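Local coordinates for protein heme peroxidase (Bacteroides thetaiotaomicron, PDB 2GVK) that is a dye-decolorizing peroxidase of the heme-binding type, which probably uses hydrogen peroxide to oxidise dyes and other substrates, at residues F111-K116 with E123-L128; K116-C121 with E141-R146. All coordinates share one frame; numbering follows the deposited sequence.

Interaction 1. Residues F111-K116 with E123-L128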
loop_
_atom_site.group_PDB
_atom_site.type_symbol
_atom_site.label_atom_id
_atom_site.label_comp_id
_atom_site.label_asym_id
_atom_site.label_seq_id
_atom_site.Cartn_x
_atom_site.Cartn_y
_atom_site.Cartn_z
ATOM N N PHE A 111 -11.912 -23.849 14.293
ATOM C CA PHE A 111 -11.564 -22.432 14.170
ATOM C C PHE A 111 -10.963 -22.202 12.816
ATOM O O PHE A 111 -10.026 -22.912 12.410
ATOM C CB PHE A 111 -10.577 -21.996 15.288
ATOM C CG PHE A 111 -11.168 -22.029 16.656
ATOM C CD1 PHE A 111 -12.019 -21.037 17.075
ATOM C CD2 PHE A 111 -10.911 -23.090 17.522
ATOM C CE1 PHE A 111 -12.579 -21.067 18.343
ATOM C CE2 PHE A 111 -11.475 -23.117 18.808
ATOM C CZ PHE A 111 -12.299 -22.116 19.206
ATOM N N HIS A 112 -11.534 -21.235 12.090
ATOM C CA HIS A 112 -11.063 -20.849 10.771
ATOM C C HIS A 112 -10.609 -19.394 10.876
ATOM O O HIS A 112 -11.430 -18.483 11.008
ATOM C CB HIS A 112 -12.191 -21.041 9.753
ATOM C CG HIS A 112 -11.872 -20.551 8.369
ATOM N ND1 HIS A 112 -12.858 -20.128 7.486
ATOM C CD2 HIS A 112 -10.706 -20.471 7.697
ATOM C CE1 HIS A 112 -12.298 -19.794 6.341
ATOM N NE2 HIS A 112 -10.990 -19.968 6.444
ATOM N N ILE A 113 -9.276 -19.200 10.862
ATOM C CA ILE A 113 -8.659 -17.924 11.163
ATOM C C ILE A 113 -7.967 -17.398 9.906
ATOM O O ILE A 113 -7.158 -18.094 9.315
ATOM C CB ILE A 113 -7.589 -18.063 12.295
ATOM C CG1 ILE A 113 -8.067 -19.006 13.391
ATOM C CG2 ILE A 113 -7.251 -16.699 12.862
ATOM C CD1 ILE A 113 -7.062 -19.219 14.531
ATOM N N ARG A 114 -8.296 -16.160 9.531
ATOM C CA ARG A 114 -7.826 -15.511 8.281
ATOM C C ARG A 114 -7.308 -14.098 8.585
ATOM O O ARG A 114 -7.945 -13.374 9.320
ATOM C CB ARG A 114 -9.005 -15.375 7.287
ATOM C CG ARG A 114 -9.536 -16.657 6.742
ATOM C CD ARG A 114 -10.765 -16.433 5.860
ATOM N NE ARG A 114 -11.999 -16.387 6.659
ATOM C CZ ARG A 114 -13.231 -16.510 6.148
ATOM N NH1 ARG A 114 -13.399 -16.701 4.848
ATOM N NH2 ARG A 114 -14.292 -16.479 6.956
ATOM N N ALA A 115 -6.225 -13.676 7.908
ATOM C CA ALA A 115 -5.771 -12.293 7.983
ATOM C C ALA A 115 -4.754 -11.996 6.908
ATOM O O ALA A 115 -4.162 -12.908 6.318
ATOM C CB ALA A 115 -5.181 -11.995 9.343
ATOM N N LYS A 116 -4.462 -10.722 6.742
ATOM C CA LYS A 116 -3.452 -10.296 5.758
ATOM C C LYS A 116 -2.038 -10.636 6.199
ATOM O O LYS A 116 -1.111 -10.654 5.369
ATOM C CB LYS A 116 -3.584 -8.789 5.451
ATOM C CG LYS A 116 -4.730 -8.480 4.506
ATOM C CD LYS A 116 -4.699 -7.040 4.019
ATOM N N GLU A 123 -1.543 -14.847 16.674
ATOM C CA GLU A 123 -1.890 -14.157 17.910
ATOM C C GLU A 123 -3.235 -14.675 18.456
ATOM O O GLU A 123 -3.346 -15.075 19.628
ATOM C CB GLU A 123 -1.954 -12.637 17.655
ATOM C CG GLU A 123 -2.485 -11.811 18.817
ATOM C CD GLU A 123 -1.457 -11.552 19.851
ATOM O OE1 GLU A 123 -0.466 -12.324 19.916
ATOM O OE2 GLU A 123 -1.589 -10.527 20.568
ATOM N N PHE A 124 -4.236 -14.673 17.607
ATOM C CA PHE A 124 -5.566 -15.122 17.975
ATOM C C PHE A 124 -5.536 -16.595 18.409
ATOM O O PHE A 124 -6.075 -16.959 19.444
ATOM C CB PHE A 124 -6.509 -14.938 16.779
ATOM C CG PHE A 124 -7.991 -14.987 17.140
ATOM C CD1 PHE A 124 -8.647 -16.191 17.227
ATOM C CD2 PHE A 124 -8.718 -13.800 17.373
ATOM C CE1 PHE A 124 -10.003 -16.239 17.510
ATOM C CE2 PHE A 124 -10.048 -13.844 17.647
ATOM C CZ PHE A 124 -10.706 -15.063 17.705
ATOM N N ALA A 125 -4.869 -17.425 17.619
ATOM C CA ALA A 125 -4.792 -18.827 17.917
ATOM C C ALA A 125 -4.085 -19.109 19.254
ATOM O O ALA A 125 -4.459 -20.028 19.961
ATOM C CB ALA A 125 -4.103 -19.578 16.768
ATOM N N SER A 126 -3.074 -18.310 19.594
ATOM C CA SER A 126 -2.350 -18.504 20.837
ATOM C C SER A 126 -3.258 -18.207 22.038
ATOM O O SER A 126 -3.176 -18.876 23.063
ATOM C CB SER A 126 -1.070 -17.638 20.878
ATOM O OG SER A 126 -1.364 -16.272 21.099
ATOM N N ILE A 127 -4.131 -17.224 21.892
ATOM C CA ILE A 127 -5.047 -16.887 22.964
ATOM C C ILE A 127 -6.088 -18.015 23.132
ATOM O O ILE A 127 -6.403 -18.396 24.249
ATOM C CB ILE A 127 -5.693 -15.520 22.732
ATOM C CG1 ILE A 127 -4.607 -14.416 22.834
ATOM C CG2 ILE A 127 -6.792 -15.274 23.744
ATOM C CD1 ILE A 127 -4.995 -13.112 22.224
ATOM N N LEU A 128 -6.537 -18.598 22.012
ATOM C CA LEU A 128 -7.437 -19.778 22.063
ATOM C C LEU A 128 -6.750 -20.937 22.797
ATOM O O LEU A 128 -7.356 -21.602 23.632
ATOM C CB LEU A 128 -7.837 -20.232 20.652
ATOM C CG LEU A 128 -8.716 -19.291 19.853
ATOM C CD1 LEU A 128 -8.889 -19.827 18.429
ATOM C CD2 LEU A 128 -10.066 -19.097 20.520
#
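Phe111 and Ile113, alternate residues of strand 109-115, pack against Phe124, Ala125 and Leu128 of helix 118-131. Strand and helix form the first half of a split beta-alpha-beta crossover in the ferredoxin-like N-terminal part of the DyP fold. The two segments run close to antiparallel, at 151° between their N-to-C directions, and their axes approach to 9.8 Å, a spacing bridged by side chains alone. Leu128 descends from the helix to meet Phe111 coming the opposite way, and its CD1 methyl lies over one face of the Phe111 ring, 3.7 Å from the ring centroid and 15° off the normal, a CH-pi contact. The second methyl, Leu128 CD2, reaches toward the outer part of the ring, 3.9 Å from Phe111 CE1. Ile113 touches with a single atom: its extended end (chi2 179°) carries CD1 out to the helix, where it comes within 3.7 Å of Ala125 CB. That same methyl lies 4.4 Å from Phe124 CD1, approaching the ring obliquely, and is also near Leu128 CD1, so it is received by residues on successive turns of the helix. Replacing Phe111 with an alanine would probably leave Leu128 CD1 without the ring face it rests on and open a gap between helix and sheet. Around the pair, Met52 and Met56 of helix 38-59 touch Phe124, Val45 of that helix touches Leu128, and Cys67 and Met69 of strand 66-72 continue the apolar layer. Strand 111-115 and the helical segment 123-128 thus meet through methyls and one aromatic face, by shape and dispersion with no polar bond between them, consistent with plain hydrophobic core packing.

Interaction 2. Residues K116-C121 with E141-R146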
loop_
_atom_site.group_PDB
_atom_site.type_symbol
_atom_site.label_atom_id
_atom_site.label_comp_id
_atom_site.label_asym_id
_atom_site.label_seq_id
_atom_site.Cartn_x
_atom_site.Cartn_y
_atom_site.Cartn_z
ATOM N N LYS A 116 -4.462 -10.722 6.742
ATOM C CA LYS A 116 -3.452 -10.296 5.758
ATOM C C LYS A 116 -2.038 -10.636 6.199
ATOM O O LYS A 116 -1.111 -10.654 5.369
ATOM C CB LYS A 116 -3.584 -8.789 5.451
ATOM C CG LYS A 116 -4.730 -8.480 4.506
ATOM C CD LYS A 116 -4.699 -7.040 4.019
ATOM N N GLN A 117 -1.860 -10.891 7.485
ATOM C CA GLN A 117 -0.562 -11.318 8.026
ATOM C C GLN A 117 -0.734 -12.538 8.899
ATOM O O GLN A 117 -1.627 -12.586 9.711
ATOM C CB GLN A 117 0.066 -10.214 8.834
ATOM C CG GLN A 117 0.469 -9.034 8.025
ATOM C CD GLN A 117 1.222 -8.011 8.848
ATOM O OE1 GLN A 117 1.245 -8.083 10.100
ATOM N NE2 GLN A 117 1.838 -7.057 8.179
HETATM N N MSE A 118 0.131 -13.529 8.725
HETATM C CA MSE A 118 0.043 -14.765 9.500
HETATM C C MSE A 118 0.245 -14.531 10.995
HETATM O O MSE A 118 -0.336 -15.238 11.816
HETATM C CB MSE A 118 1.042 -15.798 8.988
HETATM C CG MSE A 118 1.030 -17.086 9.755
HETATM SE SE MSE A 118 -0.730 -17.962 9.713
HETATM C CE MSE A 118 -0.427 -19.220 8.225
ATOM N N GLY A 119 1.014 -13.502 11.348
ATOM C CA GLY A 119 1.273 -13.189 12.749
ATOM C C GLY A 119 0.003 -12.868 13.536
ATOM O O GLY A 119 -0.103 -13.175 14.735
ATOM N N LEU A 120 -0.976 -12.291 12.863
ATOM C CA LEU A 120 -2.256 -11.979 13.515
ATOM C C LEU A 120 -3.082 -13.225 13.739
ATOM O O LEU A 120 -3.754 -13.350 14.757
ATOM C CB LEU A 120 -3.032 -10.949 12.691
ATOM C CG LEU A 120 -2.304 -9.624 12.431
ATOM C CD1 LEU A 120 -3.255 -8.658 11.740
ATOM C CD2 LEU A 120 -1.761 -9.004 13.693
ATOM N N CYS A 121 -3.026 -14.160 12.794
ATOM C CA CYS A 121 -3.703 -15.444 12.976
ATOM C C CYS A 121 -3.080 -16.162 14.135
ATOM O O CYS A 121 -3.784 -16.720 14.984
ATOM C CB CYS A 121 -3.614 -16.299 11.721
ATOM S SG CYS A 121 -4.403 -15.530 10.233
ATOM N N GLU A 141 -4.165 -29.280 12.689
ATOM C CA GLU A 141 -3.875 -27.870 12.394
ATOM C C GLU A 141 -3.214 -27.786 11.049
ATOM O O GLU A 141 -2.233 -28.488 10.784
ATOM C CB GLU A 141 -2.972 -27.244 13.453
ATOM C CG GLU A 141 -2.667 -25.774 13.192
ATOM C CD GLU A 141 -1.993 -25.063 14.385
ATOM O OE1 GLU A 141 -2.108 -25.553 15.535
ATOM O OE2 GLU A 141 -1.319 -24.028 14.152
ATOM N N THR A 142 -3.805 -27.005 10.169
ATOM C CA THR A 142 -3.262 -26.792 8.849
ATOM C C THR A 142 -3.127 -25.305 8.589
ATOM O O THR A 142 -4.040 -24.507 8.898
ATOM C CB THR A 142 -4.159 -27.433 7.759
ATOM O OG1 THR A 142 -4.261 -28.850 7.990
ATOM C CG2 THR A 142 -3.581 -27.201 6.378
ATOM N N HIS A 143 -1.974 -24.918 8.052
ATOM C CA HIS A 143 -1.735 -23.545 7.672
ATOM C C HIS A 143 -1.824 -23.416 6.179
ATOM O O HIS A 143 -1.188 -24.163 5.451
ATOM C CB HIS A 143 -0.366 -23.098 8.134
ATOM C CG HIS A 143 -0.170 -23.194 9.603
ATOM N ND1 HIS A 143 1.072 -23.169 10.187
ATOM C CD2 HIS A 143 -1.054 -23.386 10.606
ATOM C CE1 HIS A 143 0.940 -23.299 11.498
ATOM N NE2 HIS A 143 -0.340 -23.439 11.774
ATOM N N GLY A 144 -2.585 -22.440 5.722
ATOM C CA GLY A 144 -2.770 -22.212 4.288
ATOM C C GLY A 144 -2.330 -20.832 3.860
ATOM O O GLY A 144 -2.016 -19.968 4.692
ATOM N N PHE A 145 -2.271 -20.625 2.553
ATOM C CA PHE A 145 -1.830 -19.353 1.994
ATOM C C PHE A 145 -2.535 -19.111 0.699
ATOM O O PHE A 145 -2.863 -20.056 -0.018
ATOM C CB PHE A 145 -0.310 -19.371 1.752
ATOM C CG PHE A 145 0.158 -20.534 0.925
ATOM C CD1 PHE A 145 0.483 -21.734 1.517
ATOM C CD2 PHE A 145 0.226 -20.436 -0.461
ATOM C CE1 PHE A 145 0.871 -22.817 0.740
ATOM C CE2 PHE A 145 0.613 -21.488 -1.215
ATOM C CZ PHE A 145 0.939 -22.684 -0.625
ATOM N N ARG A 146 -2.742 -17.844 0.372
ATOM C CA ARG A 146 -3.233 -17.470 -0.949
ATOM C C ARG A 146 -2.096 -17.628 -1.940
ATOM O O ARG A 146 -0.946 -17.239 -1.674
ATOM C CB ARG A 146 -3.745 -16.039 -0.942
ATOM C CG ARG A 146 -4.487 -15.642 -2.189
ATOM C CD ARG A 146 -5.021 -14.212 -2.061
ATOM N NE ARG A 146 -5.462 -13.668 -3.356
ATOM C CZ ARG A 146 -6.636 -13.898 -3.864
ATOM N NH1 ARG A 146 -7.469 -14.684 -3.230
ATOM N NH2 ARG A 146 -6.978 -13.375 -5.042
#
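The backbones carrying Met118 and His143 stay well apart: the nearest CA atoms of the two segments, those of Met118 and Phe145, are separated by 9.0 Å, and side-chain reach closes the distance. The contact joins the start of helix 118-131 to strand 136-145, the strand that completes the split beta-alpha-beta crossover of this ferredoxin-like half. Strand 24-32 lies between the crossover's two strands, and Met118 reaches across it, packing on Asn24 and Ile26. Met118, built as selenomethionine at the junction leading into the helix, has CG anti to the backbone N (chi1 179°), then bends at its second and third torsions, which brings the terminal methyl down on the strand. There CE rests 3.9 Å from His143 CB, and it is equally close, 3.9 Å, to the carbonyl oxygen Gly144 O. The side chains of Met118 and His143 cross at about a right angle. Selenium sits above the imidazole face but at a distance, SE being 5.5 Å from the centroid of the His143 ring, so any chalcogen-aromatic attraction is probably slight and the methyl does most of the touching. Strand 24-32 pairs with strand 136-145 through backbone hydrogen bonds of Val25 to Gly144 and of Phe27 to Thr142. In the assembly, the same region meets a second subunit, whose Ala252 packs on His143 and whose Ser255 hydrogen-bonds Glu141 OE1. The imidazole is fixed in rotation by its neighbour two residues back on the strand: His143 NE2 donates to Glu141 OE2 over 2.6 Å in a nearly straight bond of 171°. The carboxylate oxygen Glu141 OE2 lies close to the His143 ring plane and accepts on its anti side, with the donor 19° out of the carboxylate plane.

In the fold
Strand 24-32 is laid down early in the chain and ends up between the two strands of the crossover. Of the segments in contact, the one on strand 109-115 comes first and turns at Lys116, which both interactions share, into helix 118-131. Interaction 1 closes the short loop by folding the helix back on the strand that precedes it. Interaction 2 closes a longer one, linking the start of that helix to strand 136-145, which follows it. Their segments alternate along the chain, so the two loops cross rather than nest. Cys121 joins them physically, its SG lying 3.5 Å from Ala115 N. Together they seat the crossover's helix on one sheet, and both adjoin the second subunit.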